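Local coordinates for protein alginate lyase, family PL7 (PDB 3ZPY) that cleaves alginate, probably by beta-elimination as in other polysaccharide lyases, this chain being the catalytic domain of a longer marine bacterial enzyme, at residues V139-F144 / Y222-K227; L186-G191 / S213-K218; V193-F196 / S201-R204. All coordinates share one frame; numbering follows the deposited sequence.

Interaction 1: V139-F144 / Y222-K227; sequences VVRVQF and YLQSVK
R141 and Q143 reach across to Q224, and the three polar side chains close on one another in the compact part of this contact. R141 NE gives Q143 OE1 a hydrogen bond of 3.0 Å at 158°, leaving from near the guanidinium plane but arriving from above the carbonyl plane of the amide. The same NE lies 3.2 Å from Q224 OE1, and the guanidinium and the Q224 amide are inclined by only 29°. Q143 OE1 also sits 3.4 Å from Q224 CG, the two glutamine chains crossing at about a right angle. A bend in the Q224 chain (chi2 -79°) turns its amide over the Y222 ring, with NE2 3.5 Å above the plane of the ring. The backbones do not pair here: strand 117-125 runs between strands 138-146 and 221-223 in one antiparallel sheet of the jelly-roll sandwich, and the contact passes over it. V140 and V142 point to the opposite sheet, so R141 and Q143 lie on the other surface, consistent with the alginate-binding groove of the family. The side of R141 and Y222, both partly exposed, is looser. R141 CD comes no closer than 4.0 Å to Y222 CE2, and the guanidinium and ring planes are nearly perpendicular. Water 1 sits in the guanidinium plane at its edge and links the three, accepting from R141 NH2 and donating to Q143 OE1 at 3.0 Å and to Q224 OE1 at 2.8 Å. R141 is also salt-bridged to D138 and E165, while Q143 NE2 is bonded to S160 and K158.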
ATOM      1  N   VAL A 139       2.276   7.476   8.184  1.00  6.97           N
ATOM      2  CA  VAL A 139       2.147   8.940   7.969  1.00  6.17           C
ATOM      3  C   VAL A 139       0.890   9.216   7.149  1.00  5.39           C
ATOM      4  O   VAL A 139       0.096  10.095   7.455  1.00  6.05           O
ATOM      5  CB  VAL A 139       3.396   9.500   7.292  1.00  6.91           C
ATOM      6  CG1 VAL A 139       3.203  10.920   6.861  1.00  6.94           C
ATOM      7  CG2 VAL A 139       4.628   9.343   8.185  1.00  7.33           C
ATOM      8  N   VAL A 140       0.740   8.445   6.055  1.00  4.95           N
ATOM      9  CA  VAL A 140      -0.500   8.588   5.194  1.00  4.52           C
ATOM     10  C   VAL A 140      -0.776   7.227   4.588  1.00  4.67           C
ATOM     11  O   VAL A 140       0.172   6.493   4.240  1.00  5.87           O
ATOM     12  CB  VAL A 140      -0.346   9.726   4.125  1.00  4.97           C
ATOM     13  CG1 VAL A 140       0.681   9.351   3.023  1.00  7.09           C
ATOM     14  CG2 VAL A 140      -1.707  10.068   3.489  1.00  5.30           C
ATOM     15  N   ARG A 141      -2.062   6.930   4.491  1.00  4.89           N
ATOM     16  CA  ARG A 141      -2.581   5.817   3.715  1.00  4.61           C
ATOM     17  C   ARG A 141      -3.537   6.354   2.667  1.00  4.63           C
ATOM     18  O   ARG A 141      -4.509   7.041   3.006  1.00  5.21           O
ATOM     19  CB  ARG A 141      -3.329   4.863   4.628  1.00  4.93           C
ATOM     20  CG  ARG A 141      -2.395   4.039   5.507  1.00  5.61           C
ATOM     21  CD  ARG A 141      -3.125   2.818   6.103  1.00  7.86           C
ATOM     22  NE  ARG A 141      -4.365   3.152   6.819  1.00  8.50           N
ATOM     23  CZ  ARG A 141      -4.407   3.572   8.072  1.00  8.81           C
ATOM     24  NH1 ARG A 141      -3.297   3.791   8.764  1.00  8.34           N
ATOM     25  NH2 ARG A 141      -5.588   3.852   8.647  1.00 10.77           N
ATOM     26  N   VAL A 142      -3.295   6.008   1.379  1.00  4.02           N
ATOM     27  CA  VAL A 142      -4.141   6.417   0.261  1.00  4.58           C
ATOM     28  C   VAL A 142      -5.046   5.222  -0.035  1.00  3.96           C
ATOM     29  O   VAL A 142      -4.523   4.144  -0.315  1.00  4.57           O
ATOM     30  CB  VAL A 142      -3.221   6.739  -0.913  1.00  4.89           C
ATOM     31  CG1 VAL A 142      -4.084   7.114  -2.119  1.00  6.19           C
ATOM     32  CG2 VAL A 142      -2.224   7.855  -0.597  1.00  6.12           C
ATOM     33  N   GLN A 143      -6.366   5.435   0.077  1.00  4.42           N
ATOM     34  CA  GLN A 143      -7.280   4.303   0.102  1.00  5.44           C
ATOM     35  C   GLN A 143      -8.481   4.602  -0.781  1.00  4.89           C
ATOM     36  O   GLN A 143      -8.805   5.722  -1.042  1.00  5.14           O
ATOM     37  CB  GLN A 143      -7.836   4.052   1.519  1.00  5.32           C
ATOM     38  CG  GLN A 143      -6.666   3.853   2.516  1.00  7.05           C
ATOM     39  CD  GLN A 143      -7.006   4.073   3.900  1.00  8.92           C
ATOM     40  OE1 GLN A 143      -6.619   3.289   4.788  1.00 11.66           O
ATOM     41  NE2 GLN A 143      -7.656   5.216   4.136  1.00 13.49           N
ATOM     42  N   PHE A 144      -9.108   3.526  -1.278  1.00  4.65           N
ATOM     43  CA  PHE A 144     -10.488   3.595  -1.748  1.00  4.65           C
ATOM     44  C   PHE A 144     -11.415   2.845  -0.765  1.00  5.51           C
ATOM     45  O   PHE A 144     -11.061   1.755  -0.335  1.00  5.14           O
ATOM     46  CB  PHE A 144     -10.654   3.009  -3.157  1.00  4.68           C
ATOM     47  CG  PHE A 144     -10.117   3.849  -4.270  1.00  4.56           C
ATOM     48  CD1 PHE A 144      -9.941   5.244  -4.204  1.00  6.15           C
ATOM     49  CD2 PHE A 144      -9.901   3.205  -5.483  1.00  5.21           C
ATOM     50  CE1 PHE A 144      -9.427   5.922  -5.316  1.00  6.05           C
ATOM     51  CE2 PHE A 144      -9.438   3.872  -6.597  1.00  6.07           C
ATOM     52  CZ  PHE A 144      -9.212   5.260  -6.501  1.00  6.82           C
ATOM     53  N   TYR A 222      -2.785  -3.154   0.786  1.00  5.57           N
ATOM     54  CA  TYR A 222      -2.860  -3.305   2.266  1.00  5.70           C
ATOM     55  C   TYR A 222      -4.314  -3.243   2.559  1.00  5.11           C
ATOM     56  O   TYR A 222      -4.921  -2.195   2.518  1.00  5.56           O
ATOM     57  CB  TYR A 222      -2.039  -2.139   2.895  1.00  5.84           C
ATOM     58  CG  TYR A 222      -1.932  -2.114   4.409  1.00  6.12           C
ATOM     59  CD1 TYR A 222      -2.098  -3.252   5.192  1.00  6.96           C
ATOM     60  CD2 TYR A 222      -1.547  -0.910   4.997  1.00  6.01           C
ATOM     61  CE1 TYR A 222      -1.976  -3.165   6.570  1.00  7.59           C
ATOM     62  CE2 TYR A 222      -1.424  -0.812   6.318  1.00  7.72           C
ATOM     63  CZ  TYR A 222      -1.598  -1.954   7.119  1.00  7.97           C
ATOM     64  OH  TYR A 222      -1.422  -1.950   8.556  1.00 11.10           O
ATOM     65  N   LEU A 223      -4.923  -4.372   2.947  1.00  5.42           N
ATOM     66  CA  LEU A 223      -6.390  -4.308   3.265  1.00  5.99           C
ATOM     67  C   LEU A 223      -6.586  -3.516   4.495  1.00  5.65           C
ATOM     68  O   LEU A 223      -5.664  -3.394   5.341  1.00  6.91           O
ATOM     69  CB  LEU A 223      -6.993  -5.717   3.441  1.00  6.93           C
ATOM     70  CG  LEU A 223      -6.866  -6.658   2.242  1.00  7.55           C
ATOM     71  CD1 LEU A 223      -7.694  -7.924   2.482  1.00  6.58           C
ATOM     72  CD2 LEU A 223      -7.247  -5.991   0.933  1.00  6.97           C
ATOM     73  N   GLN A 224      -7.786  -2.962   4.626  1.00  5.62           N
ATOM     74  CA  GLN A 224      -8.216  -2.169   5.779  1.00  4.95           C
ATOM     75  C   GLN A 224      -9.501  -2.655   6.411  1.00  7.04           C
ATOM     76  O   GLN A 224     -10.276  -3.294   5.726  1.00  6.21           O
ATOM     77  CB  GLN A 224      -8.193  -0.646   5.525  1.00  6.79           C
ATOM     78  CG  GLN A 224      -6.826  -0.110   5.237  1.00  6.64           C
ATOM     79  CD  GLN A 224      -6.018   0.052   6.543  1.00 10.70           C
ATOM     80  OE1 GLN A 224      -6.462   0.752   7.426  1.00 13.21           O
ATOM     81  NE2 GLN A 224      -4.906  -0.651   6.695  1.00 17.54           N
ATOM     82  N   SER A 225      -9.687  -2.371   7.698  1.00  7.40           N
ATOM     83  CA  SER A 225     -10.936  -2.725   8.378  1.00  7.10           C
ATOM     84  C   SER A 225     -11.288  -4.200   8.371  1.00  7.86           C
ATOM     85  O   SER A 225     -12.490  -4.585   8.391  1.00  8.80           O
ATOM     86  CB  SER A 225     -12.118  -1.829   7.830  1.00  8.09           C
ATOM     87  OG  SER A 225     -11.887  -0.479   7.994  1.00 10.18           O
ATOM     88  N   VAL A 226     -10.264  -5.040   8.365  1.00  7.08           N
ATOM     89  CA  VAL A 226     -10.433  -6.532   8.331  1.00  8.81           C
ATOM     90  C   VAL A 226      -9.691  -7.189   9.481  1.00  8.88           C
ATOM     91  O   VAL A 226      -9.414  -8.371   9.447  1.00  9.36           O
ATOM     92  CB  VAL A 226     -10.144  -7.173   6.966  1.00  7.59           C
ATOM     93  CG1 VAL A 226     -11.285  -6.776   6.036  1.00  9.19           C
ATOM     94  CG2 VAL A 226      -8.705  -6.840   6.456  1.00  9.52           C
ATOM     95  N   LYS A 227      -9.452  -6.393  10.515  1.00  9.79           N
ATOM     96  CA  LYS A 227      -8.787  -6.927  11.708  1.00 12.64           C
ATOM     97  C   LYS A 227      -9.658  -8.033  12.274  1.00 12.25           C
ATOM     98  O   LYS A 227     -10.869  -7.834  12.541  1.00 13.96           O
ATOM     99  CB  LYS A 227      -8.545  -5.821  12.743  1.00 15.54           C
ATOM    100  CG  LYS A 227      -7.540  -4.771  12.259  1.00 17.18           C
ATOM    101  CD  LYS A 227      -6.982  -3.930  13.401  1.00 21.38           C
ATOM    102  CE  LYS A 227      -5.896  -2.959  12.916  1.00 25.81           C
ATOM    103  NZ  LYS A 227      -5.264  -2.156  14.011  1.00 29.21           N
TER
HETATM  104  O   HOH W   1      -8.031   3.017   7.390  1.00 18.85           O

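Interaction 2: L186-G191 / S213-K218; sequences LVYSGG and SENYFK
A water, not a direct bond, joins the polar ends of Y188 and N215 although their side chains touch. Water 2 lies in the plane of the tyrosine ring, 2.7 Å from Y188 OH, and donates to N215 OD1 at 2.7 Å. The amide comes up beside the ring, ND2 standing 3.5 Å from Y188 CE2 and OD1 meeting the edge in plane, with ring and amide planes 62° apart. Y188 carries its CG anti to the backbone N (chi1 -160°), which sends the ring across to N215. The contact spans the two sheets of the jelly roll, strand 182-189 belonging to one and strand 216-219 to the other. Farther along the strands, L186 CD2 packs 4.1 Å from F217 CE1, the two side chains running antiparallel alongside one another, and F217 CZ lies 3.8 Å from L186 O. E214 and N215 form a G1 beta bulge opposite W90, whose O accepts from N215 ND2. An alanine in place of N215 would probably cost water 2 its bond to OD1 and leave the W90 carbonyl without this donor. A buried polar end is thus satisfied on both amide atoms, by solvent on OD1 and by backbone on ND2, beside an otherwise apolar interface.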
ATOM      1  N   LEU A 186       2.613  10.981  -4.933  1.00  3.98           N
ATOM      2  CA  LEU A 186       2.581  11.192  -3.454  1.00  4.33           C
ATOM      3  C   LEU A 186       3.899  11.846  -3.091  1.00  4.29           C
ATOM      4  O   LEU A 186       4.986  11.313  -3.386  1.00  6.86           O
ATOM      5  CB  LEU A 186       2.407   9.834  -2.828  1.00  5.65           C
ATOM      6  CG  LEU A 186       2.230   9.853  -1.312  1.00  4.95           C
ATOM      7  CD1 LEU A 186       0.995  10.648  -0.925  1.00  5.80           C
ATOM      8  CD2 LEU A 186       2.167   8.406  -0.799  1.00  8.16           C
ATOM      9  N   VAL A 187       3.814  13.043  -2.522  1.00  5.01           N
ATOM     10  CA  VAL A 187       5.001  13.887  -2.271  1.00  5.06           C
ATOM     11  C   VAL A 187       5.029  14.151  -0.774  1.00  5.17           C
ATOM     12  O   VAL A 187       4.027  14.522  -0.192  1.00  6.17           O
ATOM     13  CB  VAL A 187       4.962  15.176  -3.054  1.00  5.04           C
ATOM     14  CG1 VAL A 187       6.267  15.948  -2.816  1.00  6.75           C
ATOM     15  CG2 VAL A 187       4.856  14.905  -4.610  1.00  6.50           C
ATOM     16  N   TYR A 188       6.227  14.097  -0.211  1.00  4.58           N
ATOM     17  CA  TYR A 188       6.490  14.555   1.160  1.00  5.61           C
ATOM     18  C   TYR A 188       7.655  15.523   1.014  1.00  5.05           C
ATOM     19  O   TYR A 188       8.751  15.111   0.635  1.00  5.15           O
ATOM     20  CB  TYR A 188       6.901  13.330   2.052  1.00  5.58           C
ATOM     21  CG  TYR A 188       6.740  13.524   3.554  1.00  5.43           C
ATOM     22  CD1 TYR A 188       6.340  14.748   4.158  1.00  5.41           C
ATOM     23  CD2 TYR A 188       6.904  12.423   4.383  1.00  6.11           C
ATOM     24  CE1 TYR A 188       6.223  14.871   5.585  1.00  5.51           C
ATOM     25  CE2 TYR A 188       6.765  12.510   5.811  1.00  5.97           C
ATOM     26  CZ  TYR A 188       6.385  13.726   6.377  1.00  5.65           C
ATOM     27  OH  TYR A 188       6.271  13.770   7.802  1.00  6.28           O
ATOM     28  N   SER A 189       7.368  16.814   1.284  1.00  4.59           N
ATOM     29  CA  SER A 189       8.351  17.884   1.034  1.00  5.58           C
ATOM     30  C   SER A 189       7.979  19.049   1.860  1.00  6.12           C
ATOM     31  O   SER A 189       6.790  19.400   1.973  1.00  5.70           O
ATOM     32  CB  SER A 189       8.356  18.273  -0.478  1.00  6.16           C
ATOM     33  OG  SER A 189       9.362  19.271  -0.702  1.00  7.54           O
ATOM     34  N   GLY A 190       8.967  19.650   2.497  1.00  6.95           N
ATOM     35  CA  GLY A 190       8.672  20.830   3.322  1.00  8.98           C
ATOM     36  C   GLY A 190       7.786  20.585   4.550  1.00  6.58           C
ATOM     37  O   GLY A 190       7.219  21.497   5.081  1.00  9.23           O
ATOM     38  N   GLY A 191       7.710  19.312   4.948  1.00  8.31           N
ATOM     39  CA  GLY A 191       6.902  18.803   5.960  1.00  7.50           C
ATOM     40  C   GLY A 191       5.430  18.656   5.564  1.00  6.12           C
ATOM     41  O   GLY A 191       4.625  18.302   6.365  1.00  8.24           O
ATOM     42  N   SER A 213      11.880  12.561  10.459  1.00  8.52           N
ATOM     43  CA  SER A 213      12.768  11.540   9.923  1.00  7.95           C
ATOM     44  C   SER A 213      12.156  10.149   9.904  1.00  9.06           C
ATOM     45  O   SER A 213      11.030   9.908  10.389  1.00  8.70           O
ATOM     46  CB  SER A 213      14.063  11.548  10.739  1.00 10.27           C
ATOM     47  OG  SER A 213      13.830  11.119  12.080  1.00 10.07           O
ATOM     48  N   GLU A 214      12.855   9.284   9.176  1.00  9.03           N
ATOM     49  CA  GLU A 214      12.622   7.822   9.224  1.00  8.45           C
ATOM     50  C   GLU A 214      11.338   7.367   8.492  1.00  7.83           C
ATOM     51  O   GLU A 214      10.642   6.450   8.918  1.00  9.30           O
ATOM     52  CB  GLU A 214      12.691   7.236  10.643  1.00  8.68           C
ATOM     53  CG  GLU A 214      14.003   7.541  11.367  1.00 10.91           C
ATOM     54  CD  GLU A 214      14.087   6.652  12.565  1.00 14.58           C
ATOM     55  OE1 GLU A 214      14.549   5.481  12.405  1.00 20.54           O
ATOM     56  OE2 GLU A 214      13.610   7.067  13.625  1.00 17.63           O
ATOM     57  N   ASN A 215      11.088   7.981   7.323  1.00  6.75           N
ATOM     58  CA  ASN A 215       9.984   7.636   6.425  1.00  6.59           C
ATOM     59  C   ASN A 215      10.444   6.722   5.315  1.00  6.90           C
ATOM     60  O   ASN A 215      11.597   6.725   4.878  1.00  6.56           O
ATOM     61  CB  ASN A 215       9.360   8.885   5.810  1.00  6.19           C
ATOM     62  CG  ASN A 215       8.866   9.852   6.850  1.00  6.13           C
ATOM     63  OD1 ASN A 215       7.844   9.603   7.564  1.00  7.31           O
ATOM     64  ND2 ASN A 215       9.663  10.920   7.052  1.00  6.18           N
ATOM     65  N   TYR A 216       9.463   6.001   4.806  1.00  6.95           N
ATOM     66  CA  TYR A 216       9.661   5.261   3.551  1.00  6.27           C
ATOM     67  C   TYR A 216       8.312   5.027   2.855  1.00  4.47           C
ATOM     68  O   TYR A 216       7.241   5.103   3.496  1.00  4.96           O
ATOM     69  CB  TYR A 216      10.314   3.904   3.763  1.00  5.97           C
ATOM     70  CG  TYR A 216       9.636   2.962   4.726  1.00  6.37           C
ATOM     71  CD1 TYR A 216       9.872   3.039   6.101  1.00  7.05           C
ATOM     72  CD2 TYR A 216       8.744   1.988   4.257  1.00  6.55           C
ATOM     73  CE1 TYR A 216       9.291   2.108   7.015  1.00  6.97           C
ATOM     74  CE2 TYR A 216       8.159   1.095   5.141  1.00  7.31           C
ATOM     75  CZ  TYR A 216       8.396   1.161   6.477  1.00  7.07           C
ATOM     76  OH  TYR A 216       7.827   0.197   7.334  1.00 10.98           O
ATOM     77  N   PHE A 217       8.372   4.853   1.527  1.00  3.88           N
ATOM     78  CA  PHE A 217       7.163   4.569   0.801  1.00  4.00           C
ATOM     79  C   PHE A 217       6.818   3.061   0.840  1.00  4.09           C
ATOM     80  O   PHE A 217       7.712   2.208   0.908  1.00  5.00           O
ATOM     81  CB  PHE A 217       7.362   4.950  -0.672  1.00  4.54           C
ATOM     82  CG  PHE A 217       7.381   6.436  -0.878  1.00  4.16           C
ATOM     83  CD1 PHE A 217       6.244   7.197  -0.623  1.00  4.43           C
ATOM     84  CD2 PHE A 217       8.531   7.052  -1.336  1.00  4.54           C
ATOM     85  CE1 PHE A 217       6.269   8.578  -0.874  1.00  4.45           C
ATOM     86  CE2 PHE A 217       8.566   8.440  -1.595  1.00  5.32           C
ATOM     87  CZ  PHE A 217       7.413   9.175  -1.390  1.00  4.42           C
ATOM     88  N   LYS A 218       5.511   2.810   0.710  1.00  4.53           N
ATOM     89  CA  LYS A 218       5.016   1.412   0.424  1.00  4.30           C
ATOM     90  C   LYS A 218       3.980   1.533  -0.638  1.00  3.55           C
ATOM     91  O   LYS A 218       3.256   2.548  -0.714  1.00  4.06           O
ATOM     92  CB  LYS A 218       4.482   0.657   1.625  1.00  5.26           C
ATOM     93  CG  LYS A 218       5.353   0.659   2.849  1.00  5.62           C
ATOM     94  CD  LYS A 218       4.883  -0.405   3.857  1.00  6.79           C
ATOM     95  CE  LYS A 218       5.356  -1.758   3.480  1.00  7.09           C
ATOM     96  NZ  LYS A 218       4.665  -2.918   4.033  1.00  9.19           N
TER
HETATM   97  O   HOH W   2       7.295  11.697   9.155  1.00  7.37           O

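Interaction 3: V193-F196 / S201-R204; sequences VELF and SVFR
E194 and R204 face each other as a non-hydrogen-bonded pair in the antiparallel hairpin of strands 192-197 and 200-206, at the edge of one jelly-roll sheet. From E194, CB lies 3.7 Å from F203 O, and CG draws closer to the same carbonyl at 3.3 Å. With CG anti to the backbone N (chi1 -177°) and the chain extended beyond it, the carboxylate carbon lies against R204 CD, and its oxygens divide between two partners. OE1 takes R204 NH1 at 3.0 Å in a salt bridge, met from above the carboxylate plane; OE2 accepts from S201 OG at 2.6 Å through its anti lone pair. Two grips at different oxygens should fix the rotation of the carboxylate. R204 also makes a cation-pi contact with Y192. On the opposite face L195 and F203 pack toward strand 154-160 of the other sheet; V202, at the bulge, also touches that strand, with its CG2 3.9 Å from L195 CD2. The register slips by one residue here, because V202 and F203 both face L195 in a classic beta bulge. L195 N bonds to F203 O at 2.9 Å, while L195 O receives both V202 N at 2.9 Å and, weakly, F203 N at 3.4 Å.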
ATOM      1  N   VAL A 193       2.537  16.512   3.386  1.00  5.30           N
ATOM      2  CA  VAL A 193       2.179  15.264   2.674  1.00  5.87           C
ATOM      3  C   VAL A 193       1.122  15.634   1.671  1.00  5.09           C
ATOM      4  O   VAL A 193       0.159  16.343   1.963  1.00  5.26           O
ATOM      5  CB  VAL A 193       1.604  14.267   3.684  1.00  5.10           C
ATOM      6  CG1 VAL A 193       1.088  13.056   2.958  1.00  5.94           C
ATOM      7  CG2 VAL A 193       2.711  13.924   4.666  1.00  7.92           C
ATOM      8  N   GLU A 194       1.332  15.190   0.420  1.00  4.95           N
ATOM      9  CA  GLU A 194       0.440  15.572  -0.699  1.00  4.52           C
ATOM     10  C   GLU A 194       0.242  14.490  -1.697  1.00  4.73           C
ATOM     11  O   GLU A 194       1.201  13.762  -2.033  1.00  5.48           O
ATOM     12  CB  GLU A 194       0.970  16.824  -1.376  1.00  5.08           C
ATOM     13  CG  GLU A 194       0.095  17.361  -2.519  1.00  5.83           C
ATOM     14  CD  GLU A 194       0.479  18.771  -2.874  1.00  6.54           C
ATOM     15  OE1 GLU A 194       1.614  19.220  -2.495  1.00  8.03           O
ATOM     16  OE2 GLU A 194      -0.354  19.475  -3.467  1.00  8.29           O
ATOM     17  N   LEU A 195      -1.034  14.343  -2.088  1.00  4.77           N
ATOM     18  CA  LEU A 195      -1.374  13.448  -3.223  1.00  4.37           C
ATOM     19  C   LEU A 195      -1.896  14.220  -4.355  1.00  5.04           C
ATOM     20  O   LEU A 195      -2.837  14.985  -4.216  1.00  5.39           O
ATOM     21  CB  LEU A 195      -2.434  12.421  -2.747  1.00  4.49           C
ATOM     22  CG  LEU A 195      -2.885  11.373  -3.777  1.00  4.31           C
ATOM     23  CD1 LEU A 195      -1.805  10.363  -4.154  1.00  5.38           C
ATOM     24  CD2 LEU A 195      -4.114  10.655  -3.242  1.00  6.01           C
ATOM     25  N   PHE A 196      -1.343  13.914  -5.549  1.00  4.07           N
ATOM     26  CA  PHE A 196      -1.895  14.334  -6.826  1.00  4.92           C
ATOM     27  C   PHE A 196      -2.504  13.089  -7.496  1.00  4.50           C
ATOM     28  O   PHE A 196      -1.947  11.971  -7.449  1.00  4.28           O
ATOM     29  CB  PHE A 196      -0.803  14.888  -7.784  1.00  4.56           C
ATOM     30  CG  PHE A 196      -0.094  16.158  -7.287  1.00  5.30           C
ATOM     31  CD1 PHE A 196       0.968  16.080  -6.346  1.00  6.40           C
ATOM     32  CD2 PHE A 196      -0.324  17.366  -7.898  1.00  5.98           C
ATOM     33  CE1 PHE A 196       1.558  17.266  -5.865  1.00  7.74           C
ATOM     34  CE2 PHE A 196       0.254  18.538  -7.455  1.00  8.14           C
ATOM     35  CZ  PHE A 196       1.211  18.468  -6.478  1.00  6.48           C
ATOM     36  N   SER A 201      -3.809  18.289  -7.537  1.00  6.05           N
ATOM     37  CA  SER A 201      -3.622  18.090  -6.067  1.00  6.18           C
ATOM     38  C   SER A 201      -4.982  17.861  -5.428  1.00  6.35           C
ATOM     39  O   SER A 201      -5.843  18.758  -5.397  1.00  6.83           O
ATOM     40  CB  SER A 201      -2.960  19.293  -5.450  1.00  5.77           C
ATOM     41  OG  SER A 201      -2.917  19.150  -4.056  1.00  7.25           O
ATOM     42  N   VAL A 202      -5.116  16.656  -4.873  1.00  5.44           N
ATOM     43  CA  VAL A 202      -6.414  16.322  -4.234  1.00  5.81           C
ATOM     44  C   VAL A 202      -6.394  16.322  -2.691  1.00  4.78           C
ATOM     45  O   VAL A 202      -7.423  16.362  -2.037  1.00  6.57           O
ATOM     46  CB  VAL A 202      -6.995  14.987  -4.763  1.00  6.45           C
ATOM     47  CG1 VAL A 202      -7.152  15.052  -6.280  1.00  6.11           C
ATOM     48  CG2 VAL A 202      -6.069  13.833  -4.442  1.00  7.88           C
ATOM     49  N   PHE A 203      -5.182  16.348  -2.164  1.00  4.50           N
ATOM     50  CA  PHE A 203      -4.994  16.357  -0.664  1.00  4.05           C
ATOM     51  C   PHE A 203      -3.616  16.937  -0.398  1.00  4.43           C
ATOM     52  O   PHE A 203      -2.642  16.432  -0.964  1.00  4.90           O
ATOM     53  CB  PHE A 203      -5.038  14.922  -0.108  1.00  4.65           C
ATOM     54  CG  PHE A 203      -4.725  14.917   1.348  1.00  4.18           C
ATOM     55  CD1 PHE A 203      -5.644  15.269   2.275  1.00  5.49           C
ATOM     56  CD2 PHE A 203      -3.418  14.624   1.733  1.00  4.92           C
ATOM     57  CE1 PHE A 203      -5.297  15.338   3.645  1.00  6.60           C
ATOM     58  CE2 PHE A 203      -3.067  14.656   3.068  1.00  6.64           C
ATOM     59  CZ  PHE A 203      -4.001  15.006   4.021  1.00  6.74           C
ATOM     60  N   ARG A 204      -3.529  17.884   0.512  1.00  5.16           N
ATOM     61  CA  ARG A 204      -2.229  18.404   0.888  1.00  4.83           C
ATOM     62  C   ARG A 204      -2.362  18.895   2.327  1.00  5.89           C
ATOM     63  O   ARG A 204      -3.264  19.735   2.599  1.00  7.87           O
ATOM     64  CB  ARG A 204      -1.840  19.574  -0.048  1.00  6.51           C
ATOM     65  CG  ARG A 204      -0.593  20.297   0.409  1.00  6.49           C
ATOM     66  CD  ARG A 204      -0.158  21.364  -0.591  1.00  6.84           C
ATOM     67  NE  ARG A 204       0.717  22.365   0.028  1.00  7.38           N
ATOM     68  CZ  ARG A 204       2.049  22.241   0.133  1.00  6.89           C
ATOM     69  NH1 ARG A 204       2.662  21.196  -0.431  1.00  8.10           N
ATOM     70  NH2 ARG A 204       2.747  23.227   0.697  1.00  8.08           N
TER

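How the interactions relate
From the N terminus, segment 139-144 opens the longest loop, closed by 222-227 in interaction 1. Within it, 186-191 opens a second loop that 213-218 closes in interaction 2, and inside that lies the short hairpin turn of interaction 3. The three are thus fully nested and none cross. Interaction 1 spans strands of a single sheet, interaction 3 lies in the opposing sheet, and interaction 2 bridges the two. Strands 182-189 and 192-197 are sheet neighbours, with V187 N probably hydrogen-bonded to E194 O. V139, V140 and V142 of interaction 1 pack on L186, Y188, V193 and L195 between the sheets.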